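Local structure of manganese-dependent ADP-ribose/CDP-alcohol diphosphatase (Danio rerio, 2NXF) at residues Q207-D210 against A211-L215. The protein probably hydrolyses ADP-ribose and CDP-alcohols such as CDP-choline and CDP-glycerol to the nucleoside monophosphate and a phosphorylated partner, using a dinuclear metal centre. Numbering follows the deposited sequence.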
loop_
_atom_site.group_PDB
_atom_site.type_symbol
_atom_site.label_atom_id
_atom_site.label_comp_id
_atom_site.label_asym_id
_atom_site.label_seq_id
_atom_site.Cartn_x
_atom_site.Cartn_y
_atom_site.Cartn_z
ATOM N N GLN A 207 -6.680 -17.208 -1.740
ATOM C CA GLN A 207 -7.846 -18.032 -1.404
ATOM C C GLN A 207 -8.667 -17.343 -0.313
ATOM O O GLN A 207 -9.902 -17.331 -0.359
ATOM C CB GLN A 207 -7.406 -19.445 -0.999
ATOM C CG GLN A 207 -6.987 -20.274 -2.225
ATOM C CD GLN A 207 -6.504 -21.685 -1.902
ATOM O OE1 GLN A 207 -6.004 -21.957 -0.804
ATOM N NE2 GLN A 207 -6.635 -22.587 -2.873
ATOM N N TRP A 208 -7.977 -16.739 0.654
ATOM C CA TRP A 208 -8.666 -15.991 1.702
ATOM C C TRP A 208 -9.354 -14.724 1.155
ATOM O O TRP A 208 -10.522 -14.464 1.454
ATOM C CB TRP A 208 -7.684 -15.657 2.830
ATOM C CG TRP A 208 -8.135 -14.634 3.849
ATOM C CD1 TRP A 208 -8.897 -14.849 4.980
ATOM C CD2 TRP A 208 -7.792 -13.242 3.862
ATOM N NE1 TRP A 208 -9.059 -13.666 5.675
ATOM C CE2 TRP A 208 -8.388 -12.668 5.012
ATOM C CE3 TRP A 208 -7.037 -12.425 3.006
ATOM C CZ2 TRP A 208 -8.265 -11.316 5.319
ATOM C CZ3 TRP A 208 -6.909 -11.063 3.314
ATOM C CH2 TRP A 208 -7.517 -10.529 4.464
ATOM N N LEU A 209 -8.637 -13.950 0.353
ATOM C CA LEU A 209 -9.239 -12.769 -0.279
ATOM C C LEU A 209 -10.496 -13.188 -1.071
ATOM O O LEU A 209 -11.565 -12.582 -0.952
ATOM C CB LEU A 209 -8.230 -12.145 -1.245
ATOM C CG LEU A 209 -8.814 -11.001 -2.091
ATOM C CD1 LEU A 209 -9.351 -9.853 -1.223
ATOM C CD2 LEU A 209 -7.704 -10.517 -3.069
ATOM N N ASP A 210 -10.362 -14.236 -1.874
ATOM C CA ASP A 210 -11.494 -14.727 -2.669
ATOM C C ASP A 210 -12.698 -15.105 -1.786
ATOM O O ASP A 210 -13.847 -14.812 -2.128
ATOM C CB ASP A 210 -11.062 -15.910 -3.537
ATOM C CG ASP A 210 -12.154 -16.363 -4.462
ATOM O OD1 ASP A 210 -12.579 -15.573 -5.335
ATOM O OD2 ASP A 210 -12.633 -17.497 -4.283
ATOM N N ALA A 211 -12.418 -15.733 -0.641
ATOM C CA ALA A 211 -13.473 -16.121 0.317
ATOM C C ALA A 211 -14.143 -14.903 0.936
ATOM O O ALA A 211 -15.374 -14.846 1.028
ATOM C CB ALA A 211 -12.891 -17.019 1.414
ATOM N N VAL A 212 -13.328 -13.939 1.366
ATOM C CA VAL A 212 -13.842 -12.666 1.923
ATOM C C VAL A 212 -14.797 -12.027 0.909
ATOM O O VAL A 212 -15.919 -11.625 1.243
ATOM C CB VAL A 212 -12.683 -11.711 2.307
ATOM C CG1 VAL A 212 -13.213 -10.332 2.723
ATOM C CG2 VAL A 212 -11.889 -12.324 3.476
ATOM N N LEU A 213 -14.368 -11.979 -0.353
ATOM C CA LEU A 213 -15.194 -11.343 -1.386
ATOM C C LEU A 213 -16.487 -12.078 -1.715
ATOM O O LEU A 213 -17.508 -11.448 -1.997
ATOM C CB LEU A 213 -14.359 -11.104 -2.652
ATOM C CG LEU A 213 -13.174 -10.139 -2.449
ATOM C CD1 LEU A 213 -12.388 -9.995 -3.754
ATOM C CD2 LEU A 213 -13.576 -8.740 -1.893
ATOM N N THR A 214 -16.461 -13.414 -1.676
ATOM C CA THR A 214 -17.661 -14.224 -1.858
ATOM C C THR A 214 -18.690 -13.880 -0.773
ATOM O O THR A 214 -19.865 -13.656 -1.058
ATOM C CB THR A 214 -17.317 -15.724 -1.829
ATOM O OG1 THR A 214 -16.514 -16.058 -2.975
ATOM C CG2 THR A 214 -18.587 -16.593 -1.804
ATOM N N LEU A 215 -18.227 -13.796 0.468
ATOM C CA LEU A 215 -19.127 -13.485 1.561
ATOM C C LEU A 215 -19.649 -12.053 1.421
ATOM O O LEU A 215 -20.847 -11.823 1.582
ATOM C CB LEU A 215 -18.460 -13.739 2.906
ATOM C CG LEU A 215 -18.102 -15.220 3.204
ATOM C CD1 LEU A 215 -17.890 -15.292 4.697
ATOM C CD2 LEU A 215 -19.172 -16.225 2.794
HETATM O O HOH W 1 -14.588 -18.004 -2.596
#
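One face of the W208 indole carries the CG2 methyl of V212, one helical turn on, in a CH-pi contact 3.9 Å from the centroid of the five-membered ring and 16° off its normal. CG of W208 is anti to the backbone N (chi1 167°), which swings the ring alongside the V212 side chain, while NE1 at the ring's edge is hydrogen-bonded to S124 OG. Replacing the tryptophan by an alanine would probably leave V212 CG2 without its aromatic cover and S124 without this donor. L209 and L213 meet at an oblique angle, their CD1 methyls 4.0 Å apart, and both also pack on V251 of helix 245-253. On a more exposed side, a water bridges D210 and T214: it donates to D210 OD2 at 2.6 Å and is hydrogen-bonded to T214 OG1 at 2.8 Å. The other carboxylate oxygen, OD1, is hydrogen-bonded to H255 NE2, so both oxygens of D210 have partners. Beneath these pairs run the i to i+4 backbone bonds, among them V212 N to W208 O at 2.9 Å, nearly straight at 172°. Such i/i+4 pairing marks an alpha-helix; helix 203-219 is amphipathic, with L209, V212 and L213 buried and Q207 and A211 exposed, and packs against strand 142-146 of the calcineurin-like phosphoesterase fold.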